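Local coordinates for protein snaclec convulxin subunit alpha (PDB 1UMR) that activates platelets by binding the collagen receptor glycoprotein VI, acting as a subunit of a snake venom C-type lectin-like toxin, at residues A[9-14]-A[47-52]; A[16-21]-A[55-60]; A[30-35]-A[125-130]; A[71-76]-A[102-107]. All coordinates share one frame; numbering follows the deposited sequence.

Contact 1 of 4, residues A[9-14]-A[47-52]; sequences YYYDQH and AKEADF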
loop_
_atom_site.group_PDB
_atom_site.type_symbol
_atom_site.label_atom_id
_atom_site.label_comp_id
_atom_site.label_asym_id
_atom_site.label_seq_id
_atom_site.Cartn_x
_atom_site.Cartn_y
_atom_site.Cartn_z
ATOM N N TYR A 9 26.895 32.247 -38.472
ATOM C CA TYR A 9 25.663 31.690 -38.918
ATOM C C TYR A 9 24.544 31.952 -37.918
ATOM O O TYR A 9 24.777 31.930 -36.667
ATOM C CB TYR A 9 25.853 30.210 -39.074
ATOM C CG TYR A 9 26.773 29.821 -40.180
ATOM C CD1 TYR A 9 28.166 30.124 -40.098
ATOM C CD2 TYR A 9 26.263 29.154 -41.327
ATOM C CE1 TYR A 9 29.041 29.753 -41.138
ATOM C CE2 TYR A 9 27.144 28.809 -42.442
ATOM C CZ TYR A 9 28.521 29.090 -42.304
ATOM O OH TYR A 9 29.399 28.764 -43.283
ATOM N N TYR A 10 23.359 32.177 -38.493
ATOM C CA TYR A 10 22.067 32.264 -37.829
ATOM C C TYR A 10 21.382 30.931 -37.724
ATOM O O TYR A 10 21.099 30.307 -38.736
ATOM C CB TYR A 10 21.074 33.247 -38.544
ATOM C CG TYR A 10 19.992 33.691 -37.551
ATOM C CD1 TYR A 10 20.322 34.170 -36.262
ATOM C CD2 TYR A 10 18.662 33.477 -37.818
ATOM C CE1 TYR A 10 19.401 34.490 -35.344
ATOM C CE2 TYR A 10 17.699 33.834 -36.875
ATOM C CZ TYR A 10 18.058 34.295 -35.647
ATOM O OH TYR A 10 17.012 34.626 -34.769
ATOM N N TYR A 11 21.116 30.486 -36.491
ATOM C CA TYR A 11 20.347 29.232 -36.222
ATOM C C TYR A 11 19.467 29.382 -34.957
ATOM O O TYR A 11 19.913 29.856 -33.936
ATOM C CB TYR A 11 21.219 28.008 -36.093
ATOM C CG TYR A 11 20.383 26.796 -35.687
ATOM C CD1 TYR A 11 19.514 26.212 -36.583
ATOM C CD2 TYR A 11 20.328 26.375 -34.336
ATOM C CE1 TYR A 11 18.658 25.097 -36.212
ATOM C CE2 TYR A 11 19.443 25.335 -33.910
ATOM C CZ TYR A 11 18.643 24.696 -34.869
ATOM O OH TYR A 11 17.861 23.667 -34.480
ATOM N N ASP A 12 18.260 28.844 -35.040
ATOM C CA ASP A 12 17.205 29.094 -34.146
ATOM C C ASP A 12 17.254 30.556 -33.721
ATOM O O ASP A 12 16.832 31.408 -34.525
ATOM C CB ASP A 12 17.252 28.097 -33.013
ATOM C CG ASP A 12 15.990 28.083 -32.158
ATOM O OD1 ASP A 12 15.976 27.139 -31.409
ATOM O OD2 ASP A 12 14.960 28.912 -32.118
ATOM N N GLN A 13 17.698 30.915 -32.506
ATOM C CA GLN A 13 17.687 32.361 -32.264
ATOM C C GLN A 13 19.039 32.928 -31.883
ATOM O O GLN A 13 19.103 33.930 -31.159
ATOM C CB GLN A 13 16.616 32.774 -31.216
ATOM C CG GLN A 13 15.310 32.018 -31.320
ATOM C CD GLN A 13 14.405 32.238 -30.118
ATOM O OE1 GLN A 13 13.804 33.384 -29.921
ATOM N NE2 GLN A 13 14.263 31.185 -29.301
ATOM N N HIS A 14 20.115 32.313 -32.359
ATOM C CA HIS A 14 21.443 32.741 -31.919
ATOM C C HIS A 14 22.356 32.824 -33.125
ATOM O O HIS A 14 22.127 32.141 -34.119
ATOM C CB HIS A 14 21.999 31.693 -30.937
ATOM C CG HIS A 14 21.220 31.583 -29.649
ATOM N ND1 HIS A 14 21.540 32.313 -28.513
ATOM C CD2 HIS A 14 20.158 30.801 -29.311
ATOM C CE1 HIS A 14 20.612 32.103 -27.589
ATOM N NE2 HIS A 14 19.784 31.162 -28.038
ATOM N N ALA A 47 19.331 18.337 -29.240
ATOM C CA ALA A 47 19.813 17.480 -30.335
ATOM C C ALA A 47 19.748 18.284 -31.621
ATOM O O ALA A 47 20.736 18.379 -32.343
ATOM C CB ALA A 47 19.056 16.098 -30.369
ATOM N N LYS A 48 18.700 19.071 -31.806
ATOM C CA LYS A 48 18.672 19.868 -33.057
ATOM C C LYS A 48 19.819 20.874 -33.107
ATOM O O LYS A 48 20.375 21.093 -34.176
ATOM C CB LYS A 48 17.315 20.601 -33.285
ATOM C CG LYS A 48 16.044 19.721 -33.621
ATOM C CD LYS A 48 14.691 20.502 -33.256
ATOM C CE LYS A 48 13.301 19.858 -33.723
ATOM N NZ LYS A 48 12.081 20.893 -33.598
ATOM N N GLU A 49 20.135 21.532 -31.983
ATOM C CA GLU A 49 21.221 22.508 -31.967
ATOM C C GLU A 49 22.603 21.759 -32.034
ATOM O O GLU A 49 23.496 22.217 -32.693
ATOM C CB GLU A 49 21.089 23.467 -30.780
ATOM C CG GLU A 49 22.215 24.447 -30.605
ATOM C CD GLU A 49 22.172 25.260 -29.292
ATOM O OE1 GLU A 49 22.602 26.445 -29.338
ATOM O OE2 GLU A 49 21.753 24.744 -28.197
ATOM N N ALA A 50 22.736 20.575 -31.445
ATOM C CA ALA A 50 23.974 19.770 -31.669
ATOM C C ALA A 50 24.157 19.492 -33.126
ATOM O O ALA A 50 25.244 19.701 -33.652
ATOM C CB ALA A 50 24.016 18.361 -30.840
ATOM N N ASP A 51 23.117 18.953 -33.773
ATOM C CA ASP A 51 23.082 18.813 -35.263
ATOM C C ASP A 51 23.577 20.083 -36.012
ATOM O O ASP A 51 24.587 20.026 -36.779
ATOM C CB ASP A 51 21.666 18.468 -35.722
ATOM C CG ASP A 51 21.617 18.059 -37.173
ATOM O OD1 ASP A 51 21.782 16.881 -37.481
ATOM O OD2 ASP A 51 21.453 18.842 -38.122
ATOM N N PHE A 52 22.965 21.242 -35.708
ATOM C CA PHE A 52 23.302 22.452 -36.475
ATOM C C PHE A 52 24.782 22.798 -36.204
ATOM O O PHE A 52 25.524 23.110 -37.128
ATOM C CB PHE A 52 22.500 23.682 -36.111
ATOM C CG PHE A 52 23.174 24.926 -36.609
ATOM C CD1 PHE A 52 23.045 25.298 -37.980
ATOM C CD2 PHE A 52 24.007 25.668 -35.763
ATOM C CE1 PHE A 52 23.790 26.383 -38.514
ATOM C CE2 PHE A 52 24.687 26.785 -36.223
ATOM C CZ PHE A 52 24.673 27.132 -37.625
#
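Tyr11 and Phe52 both hold CG anti to the backbone N (chi1 175° and 162°), and this sends the two rings past each other in opposite directions. The contact joins the first strand of the C-type lectin fold, 9-11, to helix 47-60. The ring planes are almost parallel, 4° apart, but slid so far that the rings barely overlap. Each ring instead receives the CB of the other residue. Tyr11 CB lies 3.5 Å from the centroid of the Phe52 ring, and Phe52 CB lies 3.8 Å from the centroid of the Tyr11 ring. Both are CH-pi contacts close to the ring normal. The second face of the Tyr11 ring carries Asp12 CB, set toward the rim. Tyr9 CB meets Phe52 CZ at the ring edge, 3.6 Å away. The Tyr9 ring then leads off, and its OH bonds to Asn60. Glu49 crosses Tyr11 at a slant, its CB 4.0 Å from Tyr11 CE2. Its carboxylate serves other partners: OE1 bonds to Tyr16 OH and forms a salt bridge with Lys130 NZ, and OE2 accepts from Lys45 N. No hydrogen bond links the two segments. The Lys48 chain crosses Tyr11 at about a right angle and carries NZ away to the backbone of another protein chain. At the tip of the Tyr11 ring, OH rests 3.3 Å from Lys48 CB.

Contact 2 of 4, residues A[16-21]-A[55-60]; sequences YRIFNE and WMVTQN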
loop_
_atom_site.group_PDB
_atom_site.type_symbol
_atom_site.label_atom_id
_atom_site.label_comp_id
_atom_site.label_asym_id
_atom_site.label_seq_id
_atom_site.Cartn_x
_atom_site.Cartn_y
_atom_site.Cartn_z
ATOM N N TYR A 16 26.267 31.980 -34.380
ATOM C CA TYR A 16 27.426 31.102 -34.151
ATOM C C TYR A 16 28.624 31.331 -35.110
ATOM O O TYR A 16 28.497 31.866 -36.205
ATOM C CB TYR A 16 27.000 29.642 -34.337
ATOM C CG TYR A 16 25.816 29.201 -33.518
ATOM C CD1 TYR A 16 24.544 29.582 -33.894
ATOM C CD2 TYR A 16 25.975 28.382 -32.325
ATOM C CE1 TYR A 16 23.444 29.178 -33.220
ATOM C CE2 TYR A 16 24.899 27.949 -31.592
ATOM C CZ TYR A 16 23.570 28.363 -32.077
ATOM O OH TYR A 16 22.410 27.973 -31.461
ATOM N N ARG A 17 29.813 30.904 -34.713
ATOM C CA ARG A 17 30.944 30.953 -35.650
ATOM C C ARG A 17 32.108 30.188 -35.045
ATOM O O ARG A 17 32.413 30.405 -33.901
ATOM C CB ARG A 17 31.367 32.381 -35.929
ATOM C CG ARG A 17 32.571 32.343 -36.909
ATOM C CD ARG A 17 33.146 33.757 -37.102
ATOM N NE ARG A 17 34.125 34.071 -38.157
ATOM C CZ ARG A 17 34.620 35.344 -38.298
ATOM N NH1 ARG A 17 34.162 36.354 -37.502
ATOM N NH2 ARG A 17 35.539 35.626 -39.210
ATOM N N ILE A 18 32.703 29.246 -35.783
ATOM C CA ILE A 18 33.970 28.661 -35.397
ATOM C C ILE A 18 35.154 29.577 -35.706
ATOM O O ILE A 18 35.284 30.100 -36.792
ATOM C CB ILE A 18 34.133 27.282 -35.978
ATOM C CG1 ILE A 18 35.542 26.696 -35.728
ATOM C CG2 ILE A 18 33.664 27.177 -37.473
ATOM C CD1 ILE A 18 35.459 25.282 -36.083
ATOM N N PHE A 19 35.991 29.847 -34.725
ATOM C CA PHE A 19 37.239 30.556 -35.048
ATOM C C PHE A 19 38.399 29.542 -35.262
ATOM O O PHE A 19 38.782 28.827 -34.338
ATOM C CB PHE A 19 37.556 31.609 -33.984
ATOM C CG PHE A 19 36.605 32.742 -34.033
ATOM C CD1 PHE A 19 36.892 33.882 -34.845
ATOM C CD2 PHE A 19 35.316 32.615 -33.471
ATOM C CE1 PHE A 19 35.982 34.895 -34.975
ATOM C CE2 PHE A 19 34.405 33.702 -33.557
ATOM C CZ PHE A 19 34.711 34.833 -34.349
ATOM N N ASN A 20 38.952 29.481 -36.468
ATOM C CA ASN A 20 40.121 28.675 -36.628
ATOM C C ASN A 20 41.399 29.303 -36.125
ATOM O O ASN A 20 42.233 29.669 -36.912
ATOM C CB ASN A 20 40.244 28.401 -38.069
ATOM C CG ASN A 20 39.227 27.378 -38.541
ATOM O OD1 ASN A 20 39.293 26.084 -38.271
ATOM N ND2 ASN A 20 38.283 27.907 -39.347
ATOM N N GLU A 21 41.573 29.382 -34.822
ATOM C CA GLU A 21 42.696 30.015 -34.130
ATOM C C GLU A 21 42.860 29.146 -32.891
ATOM O O GLU A 21 41.852 28.691 -32.311
ATOM C CB GLU A 21 42.306 31.369 -33.550
ATOM C CG GLU A 21 43.120 32.566 -33.966
ATOM C CD GLU A 21 42.200 33.500 -34.726
ATOM O OE1 GLU A 21 42.185 33.329 -35.973
ATOM O OE2 GLU A 21 41.453 34.344 -34.085
ATOM N N TRP A 55 27.261 20.321 -38.182
ATOM C CA TRP A 55 27.286 20.741 -39.567
ATOM C C TRP A 55 28.100 21.983 -39.692
ATOM O O TRP A 55 29.067 22.001 -40.457
ATOM C CB TRP A 55 25.855 20.913 -40.044
ATOM C CG TRP A 55 25.728 21.396 -41.416
ATOM C CD1 TRP A 55 25.509 20.634 -42.592
ATOM C CD2 TRP A 55 25.735 22.769 -41.817
ATOM N NE1 TRP A 55 25.417 21.491 -43.669
ATOM C CE2 TRP A 55 25.561 22.795 -43.243
ATOM C CE3 TRP A 55 25.892 23.992 -41.126
ATOM C CZ2 TRP A 55 25.553 23.996 -43.979
ATOM C CZ3 TRP A 55 25.869 25.189 -41.852
ATOM C CH2 TRP A 55 25.721 25.175 -43.274
ATOM N N MET A 56 27.798 23.026 -38.910
ATOM C CA MET A 56 28.528 24.264 -39.155
ATOM C C MET A 56 30.032 24.009 -38.989
ATOM O O MET A 56 30.860 24.537 -39.746
ATOM C CB MET A 56 28.065 25.404 -38.247
ATOM C CG MET A 56 28.624 26.666 -38.661
ATOM S SD MET A 56 28.560 27.974 -37.385
ATOM C CE MET A 56 29.713 27.371 -36.117
ATOM N N VAL A 57 30.412 23.202 -38.004
ATOM C CA VAL A 57 31.838 23.082 -37.770
ATOM C C VAL A 57 32.463 22.235 -38.906
ATOM O O VAL A 57 33.556 22.556 -39.437
ATOM C CB VAL A 57 32.090 22.389 -36.451
ATOM C CG1 VAL A 57 33.680 21.902 -36.324
ATOM C CG2 VAL A 57 31.553 23.274 -35.219
ATOM N N THR A 58 31.767 21.148 -39.280
ATOM C CA THR A 58 32.172 20.374 -40.445
ATOM C C THR A 58 32.489 21.248 -41.674
ATOM O O THR A 58 33.496 21.029 -42.371
ATOM C CB THR A 58 31.155 19.312 -40.713
ATOM O OG1 THR A 58 31.404 18.257 -39.778
ATOM C CG2 THR A 58 31.437 18.559 -42.021
ATOM N N GLN A 59 31.671 22.267 -41.905
ATOM C CA GLN A 59 31.839 23.079 -43.101
ATOM C C GLN A 59 32.821 24.165 -42.918
ATOM O O GLN A 59 33.097 24.791 -43.894
ATOM C CB GLN A 59 30.543 23.800 -43.615
ATOM C CG GLN A 59 29.293 22.951 -43.719
ATOM C CD GLN A 59 29.472 21.839 -44.693
ATOM O OE1 GLN A 59 29.869 22.132 -45.802
ATOM N NE2 GLN A 59 29.216 20.548 -44.281
ATOM N N ASN A 60 33.285 24.514 -41.709
ATOM C CA ASN A 60 34.191 25.669 -41.677
ATOM C C ASN A 60 35.461 25.366 -40.998
ATOM O O ASN A 60 36.382 26.207 -40.949
ATOM C CB ASN A 60 33.538 26.934 -41.119
ATOM C CG ASN A 60 32.259 27.358 -41.960
ATOM O OD1 ASN A 60 32.296 28.355 -42.657
ATOM N ND2 ASN A 60 31.182 26.555 -41.912
#
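Ile18 packs against Val57, Met56 and Asn60 at the apolar centre, between strand 14-20 and helix 47-60. Its CG1 stands anti to the backbone N (chi1 173°), and the extended branch carries CD1 to 3.8 Å from Val57 CG1. The other branch, CG2, meets Asn60 CB at 3.7 Å. Met56 bends at its last torsion, chi3 68°, which lays CE 3.5 Å from Ile18 N. Its SD packs on Tyr16 CB at 3.8 Å. Val68 and Val128 also touch Ile18 and Val57, so this face belongs to the lectin-domain core. At the polar edge, Asn20 ND2 gives a nearly straight hydrogen bond to Asn60 O, 3.0 Å long, with the acceptor close to the amide plane of Asn20. Asn20 OD1 accepts from Glu62 N. Asn60 ND2 turns back to Met56 O, 3.0 Å away, on a lone pair. The apolar groups give packing without direction, whereas the one straight N-H...O bond between the segments sets how Asn20 and Asn60 lie against each other.

Contact 3 of 4, residues A[30-35]-A[125-130]; sequences WFCTKQ and IPFVCK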
loop_
_atom_site.group_PDB
_atom_site.type_symbol
_atom_site.label_atom_id
_atom_site.label_comp_id
_atom_site.label_asym_id
_atom_site.label_seq_id
_atom_site.Cartn_x
_atom_site.Cartn_y
_atom_site.Cartn_z
ATOM N N TRP A 30 37.150 34.087 -23.311
ATOM C CA TRP A 30 37.228 35.558 -23.209
ATOM C C TRP A 30 37.161 36.190 -24.619
ATOM O O TRP A 30 36.409 37.167 -24.885
ATOM C CB TRP A 30 38.539 35.924 -22.605
ATOM C CG TRP A 30 38.834 37.402 -22.257
ATOM C CD1 TRP A 30 37.937 38.484 -22.053
ATOM C CD2 TRP A 30 40.152 37.946 -22.139
ATOM N NE1 TRP A 30 38.677 39.621 -21.774
ATOM C CE2 TRP A 30 40.024 39.308 -21.785
ATOM C CE3 TRP A 30 41.443 37.368 -22.157
ATOM C CZ2 TRP A 30 41.139 40.113 -21.487
ATOM C CZ3 TRP A 30 42.557 38.196 -21.924
ATOM C CH2 TRP A 30 42.389 39.540 -21.579
ATOM N N PHE A 31 37.945 35.636 -25.522
ATOM C CA PHE A 31 37.780 36.085 -26.887
ATOM C C PHE A 31 36.241 36.101 -27.311
ATOM O O PHE A 31 35.756 37.110 -27.880
ATOM C CB PHE A 31 38.630 35.214 -27.807
ATOM C CG PHE A 31 38.523 35.607 -29.274
ATOM C CD1 PHE A 31 37.518 35.037 -30.081
ATOM C CD2 PHE A 31 39.397 36.585 -29.837
ATOM C CE1 PHE A 31 37.368 35.431 -31.472
ATOM C CE2 PHE A 31 39.209 37.034 -31.181
ATOM C CZ PHE A 31 38.198 36.418 -32.014
ATOM N N CYS A 32 35.494 35.011 -27.071
ATOM C CA CYS A 32 34.064 35.001 -27.505
ATOM C C CYS A 32 33.368 36.251 -26.946
ATOM O O CYS A 32 32.670 36.954 -27.625
ATOM C CB CYS A 32 33.302 33.743 -27.085
ATOM S SG CYS A 32 33.873 32.388 -28.068
ATOM N N THR A 33 33.683 36.568 -25.708
ATOM C CA THR A 33 32.947 37.531 -24.952
ATOM C C THR A 33 33.118 38.930 -25.605
ATOM O O THR A 33 32.233 39.840 -25.500
ATOM C CB THR A 33 33.621 37.345 -23.536
ATOM O OG1 THR A 33 32.718 36.783 -22.507
ATOM C CG2 THR A 33 34.342 38.521 -23.035
ATOM N N LYS A 34 34.260 39.101 -26.285
ATOM C CA LYS A 34 34.632 40.378 -26.833
ATOM C C LYS A 34 33.899 40.564 -28.195
ATOM O O LYS A 34 33.843 41.659 -28.655
ATOM C CB LYS A 34 36.152 40.506 -27.075
ATOM C CG LYS A 34 37.063 40.403 -25.771
ATOM C CD LYS A 34 38.550 40.366 -26.216
ATOM C CE LYS A 34 39.544 40.544 -25.052
ATOM N NZ LYS A 34 40.898 40.145 -25.526
ATOM N N GLN A 35 33.369 39.491 -28.800
ATOM C CA GLN A 35 32.735 39.541 -30.094
ATOM C C GLN A 35 31.394 40.231 -30.027
ATOM O O GLN A 35 31.018 40.816 -30.990
ATOM C CB GLN A 35 32.584 38.125 -30.683
ATOM C CG GLN A 35 33.882 37.422 -31.078
ATOM C CD GLN A 35 35.002 38.391 -31.478
ATOM O OE1 GLN A 35 35.972 38.628 -30.703
ATOM N NE2 GLN A 35 34.854 38.993 -32.633
ATOM N N ILE A 125 43.211 25.050 -28.899
ATOM C CA ILE A 125 42.489 24.597 -30.058
ATOM C C ILE A 125 41.504 25.680 -30.596
ATOM O O ILE A 125 41.285 26.728 -29.956
ATOM C CB ILE A 125 41.772 23.284 -29.800
ATOM C CG1 ILE A 125 40.963 23.374 -28.494
ATOM C CG2 ILE A 125 42.758 22.108 -29.696
ATOM C CD1 ILE A 125 40.013 22.209 -28.304
ATOM N N PRO A 126 40.987 25.438 -31.817
ATOM C CA PRO A 126 39.918 26.267 -32.355
ATOM C C PRO A 126 38.716 26.095 -31.420
ATOM O O PRO A 126 38.749 25.223 -30.523
ATOM C CB PRO A 126 39.676 25.727 -33.784
ATOM C CG PRO A 126 40.376 24.387 -33.834
ATOM C CD PRO A 126 41.391 24.365 -32.746
ATOM N N PHE A 127 37.694 26.936 -31.618
ATOM C CA PHE A 127 36.586 27.006 -30.711
ATOM C C PHE A 127 35.420 27.647 -31.429
ATOM O O PHE A 127 35.639 28.341 -32.485
ATOM C CB PHE A 127 37.013 27.827 -29.523
ATOM C CG PHE A 127 37.489 29.160 -29.878
ATOM C CD1 PHE A 127 38.805 29.367 -30.166
ATOM C CD2 PHE A 127 36.629 30.252 -29.900
ATOM C CE1 PHE A 127 39.306 30.649 -30.476
ATOM C CE2 PHE A 127 37.146 31.522 -30.178
ATOM C CZ PHE A 127 38.528 31.697 -30.482
ATOM N N VAL A 128 34.202 27.391 -30.901
ATOM C CA VAL A 128 32.989 27.982 -31.437
ATOM C C VAL A 128 32.433 29.018 -30.523
ATOM O O VAL A 128 32.393 28.778 -29.337
ATOM C CB VAL A 128 31.938 26.869 -31.745
ATOM C CG1 VAL A 128 30.552 27.432 -32.289
ATOM C CG2 VAL A 128 32.510 25.952 -32.761
ATOM N N CYS A 129 32.056 30.198 -31.061
ATOM C CA CYS A 129 31.383 31.259 -30.302
ATOM C C CYS A 129 29.845 31.279 -30.523
ATOM O O CYS A 129 29.343 30.871 -31.589
ATOM C CB CYS A 129 31.926 32.613 -30.644
ATOM S SG CYS A 129 33.627 32.848 -30.070
ATOM N N LYS A 130 29.092 31.687 -29.513
ATOM C CA LYS A 130 27.628 31.797 -29.609
ATOM C C LYS A 130 27.120 33.032 -28.906
ATOM O O LYS A 130 27.658 33.464 -27.891
ATOM C CB LYS A 130 26.895 30.525 -29.176
ATOM C CG LYS A 130 25.376 30.676 -28.772
ATOM C CD LYS A 130 24.898 29.349 -28.120
ATOM C CE LYS A 130 23.410 29.383 -27.613
ATOM N NZ LYS A 130 22.897 28.039 -27.238
#
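Cys32 and Cys129 face each other where helix 25-35 runs over strand 125-131; the axes of segments 30-35 and 125-130 approach to 8.3 Å and lie 34° from parallel. The CA atoms of the two cysteines are 5.4 Å apart. Cys32 SG and Cys129 SG are bonded at 2.1 Å. Each SG stands anti to its own carbonyl carbon, which turns the two sulfurs toward each other. The S-S torsion of -80° is that of a relaxed bridge. Beside it stands Phe127, whose CD2 is 3.9 Å from Cys32 SG. The sulfur approaches that ring obliquely, while Cys129 SG lies at its edge. Phe31 completes the cluster. Its CD1 touches Phe127 CZ at 3.5 Å, coming in near the plane of the Phe127 ring, and the ring planes stand 74° apart. Phe31 also meets Phe19 edge-to-face, and Leu41 packs on both Cys32 and Phe127. No hydrogen bond crosses between the segments, so covalent and apolar contacts carry the join. A disulfide from the first helix to the last strand is a hallmark of the C-type lectin domain.

Contact 4 of 4, residues A[71-76]-A[102-107]; sequences GLRVQN and TKCSLL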
loop_
_atom_site.group_PDB
_atom_site.type_symbol
_atom_site.label_atom_id
_atom_site.label_comp_id
_atom_site.label_asym_id
_atom_site.label_seq_id
_atom_site.Cartn_x
_atom_site.Cartn_y
_atom_site.Cartn_z
ATOM N N GLY A 71 31.578 25.203 -24.266
ATOM C CA GLY A 71 31.553 26.114 -23.118
ATOM C C GLY A 71 31.281 25.365 -21.802
ATOM O O GLY A 71 30.903 25.984 -20.787
ATOM N N LEU A 72 31.484 24.043 -21.764
ATOM C CA LEU A 72 31.197 23.339 -20.504
ATOM C C LEU A 72 32.424 23.188 -19.698
ATOM O O LEU A 72 33.512 22.684 -20.172
ATOM C CB LEU A 72 30.631 21.963 -20.783
ATOM C CG LEU A 72 29.172 21.661 -20.647
ATOM C CD1 LEU A 72 28.968 20.100 -20.960
ATOM C CD2 LEU A 72 28.516 22.021 -19.257
ATOM N N ARG A 73 32.301 23.516 -18.431
ATOM C CA ARG A 73 33.546 23.425 -17.638
ATOM C C ARG A 73 33.170 22.975 -16.231
ATOM O O ARG A 73 32.062 23.321 -15.753
ATOM C CB ARG A 73 34.344 24.759 -17.701
ATOM C CG ARG A 73 35.436 25.032 -16.549
ATOM C CD ARG A 73 36.463 26.237 -16.800
ATOM N NE ARG A 73 37.726 26.030 -16.033
ATOM C CZ ARG A 73 39.054 26.478 -16.241
ATOM N NH1 ARG A 73 39.489 27.305 -17.219
ATOM N NH2 ARG A 73 39.999 26.023 -15.383
ATOM N N VAL A 74 34.060 22.207 -15.571
ATOM C CA VAL A 74 33.883 21.824 -14.149
ATOM C C VAL A 74 33.972 23.047 -13.195
ATOM O O VAL A 74 34.876 23.868 -13.323
ATOM C CB VAL A 74 35.000 20.822 -13.729
ATOM C CG1 VAL A 74 34.929 20.468 -12.192
ATOM C CG2 VAL A 74 34.987 19.534 -14.616
ATOM N N GLN A 75 33.086 23.181 -12.216
ATOM C CA GLN A 75 33.142 24.377 -11.352
ATOM C C GLN A 75 34.014 24.063 -10.112
ATOM O O GLN A 75 34.492 24.938 -9.421
ATOM C CB GLN A 75 31.713 24.850 -10.903
ATOM C CG GLN A 75 30.762 25.200 -12.087
ATOM C CD GLN A 75 31.410 26.357 -12.952
ATOM O OE1 GLN A 75 31.503 27.482 -12.478
ATOM N NE2 GLN A 75 31.918 26.026 -14.168
ATOM N N ASN A 76 34.132 22.812 -9.787
ATOM C CA ASN A 76 34.751 22.408 -8.500
ATOM C C ASN A 76 36.170 22.869 -8.474
ATOM O O ASN A 76 36.879 22.813 -9.491
ATOM C CB ASN A 76 34.797 20.905 -8.405
ATOM C CG ASN A 76 33.477 20.272 -8.630
ATOM O OD1 ASN A 76 32.947 19.504 -7.775
ATOM N ND2 ASN A 76 32.971 20.448 -9.796
ATOM N N THR A 102 41.204 17.159 -16.282
ATOM C CA THR A 102 40.499 17.398 -17.556
ATOM C C THR A 102 39.165 18.000 -17.208
ATOM O O THR A 102 38.160 17.268 -17.107
ATOM C CB THR A 102 40.281 16.098 -18.403
ATOM O OG1 THR A 102 39.753 14.986 -17.609
ATOM C CG2 THR A 102 41.679 15.519 -18.964
ATOM N N LYS A 103 39.184 19.320 -16.997
ATOM C CA LYS A 103 38.039 20.080 -16.497
ATOM C C LYS A 103 37.251 20.916 -17.587
ATOM O O LYS A 103 36.189 21.511 -17.307
ATOM C CB LYS A 103 38.524 21.040 -15.417
ATOM C CG LYS A 103 38.739 20.437 -14.055
ATOM C CD LYS A 103 39.279 21.572 -13.050
ATOM C CE LYS A 103 39.130 21.064 -11.552
ATOM N NZ LYS A 103 39.565 22.252 -10.692
ATOM N N CYS A 104 37.809 20.967 -18.793
ATOM C CA CYS A 104 37.141 21.564 -19.938
ATOM C C CYS A 104 36.455 20.548 -20.865
ATOM O O CYS A 104 36.310 19.323 -20.539
ATOM C CB CYS A 104 38.146 22.469 -20.658
ATOM S SG CYS A 104 38.265 23.840 -19.577
ATOM N N SER A 105 35.982 21.020 -22.027
ATOM C CA SER A 105 35.315 20.091 -22.963
ATOM C C SER A 105 35.399 20.503 -24.410
ATOM O O SER A 105 35.756 21.634 -24.744
ATOM C CB SER A 105 33.882 19.864 -22.596
ATOM O OG SER A 105 33.316 21.139 -22.683
ATOM N N LEU A 106 35.151 19.525 -25.282
ATOM C CA LEU A 106 35.481 19.689 -26.663
ATOM C C LEU A 106 34.653 18.801 -27.610
ATOM O O LEU A 106 33.931 17.890 -27.154
ATOM C CB LEU A 106 36.993 19.509 -26.811
ATOM C CG LEU A 106 37.826 18.287 -27.217
ATOM C CD1 LEU A 106 39.154 18.412 -26.566
ATOM C CD2 LEU A 106 37.245 16.981 -26.940
ATOM N N LEU A 107 34.643 19.152 -28.910
ATOM C CA LEU A 107 34.093 18.234 -29.930
ATOM C C LEU A 107 35.282 17.714 -30.789
ATOM O O LEU A 107 36.267 18.437 -31.002
ATOM C CB LEU A 107 33.180 19.044 -30.846
ATOM C CG LEU A 107 31.644 19.286 -30.643
ATOM C CD1 LEU A 107 30.988 18.728 -29.416
ATOM C CD2 LEU A 107 31.232 20.754 -30.932
#
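Lys103 lays its chain along Val74, with CG 3.8 Å from Val74 CB. CG of Lys103 is anti to the carbonyl carbon (chi1 -80°), and the chain beyond it is extended. This brings NZ to Asn76 O, where it donates a 3.0 Å hydrogen bond tilted slightly from the carbonyl plane. The same NZ also bonds to Glu78 O, so two backbone carbonyls hold the ammonium. The backbone of Lys103 works too. Its O accepts from Val74 N at 2.8 Å, in a nearly straight bond, and also meets Arg73 CA in a CA-H...O contact of 3.3 Å. The strands 67-74 and 104-108 are antiparallel neighbours in the second sheet of the C-type lectin fold. Lys103 and Cys104 both face Ala119 and make a classic beta bulge. Leu72, Arg73 and Val74 also pair with an antiparallel strand of another protein chain, and the sheet continues across the interface. Arg73 CD lies 4.1 Å from Cys104 SG. This sulfur sits over one face of the guanidinium and is bound to Cys121 in a disulfide. Further along, Ser105 OG fills the position between its backbone N and carbonyl carbon (chi1 61°). From there it donates a 3.0 Å hydrogen bond to a lone pair of Leu72 O, and it lies 3.4 Å from Leu72 CB.

In the fold
Contacts 1 and 2 share helix 47-60, which packs on adjacent strands of one sheet; their centres are 13 Å apart. Their strands are joined directly, with Tyr9 O 2.7 Å from Tyr16 N. Glu49 is the shared polar group, tying contact 1 to both contact 2 and contact 3. Contacts 2 and 3 are closest, with centres 11 Å apart. Their strands are neighbours, and Phe19 N lies 2.7 Å from Phe127 O. Contact 4 belongs to the other sheet and is nested inside the loop closed by contact 3. Contacts 3 and 4 meet lightly, Ile125 CD1 to Leu106 CD1 at 4.3 Å. Contacts 1 and 4 both reach other protein chains of the assembly, from centres about 21 Å apart.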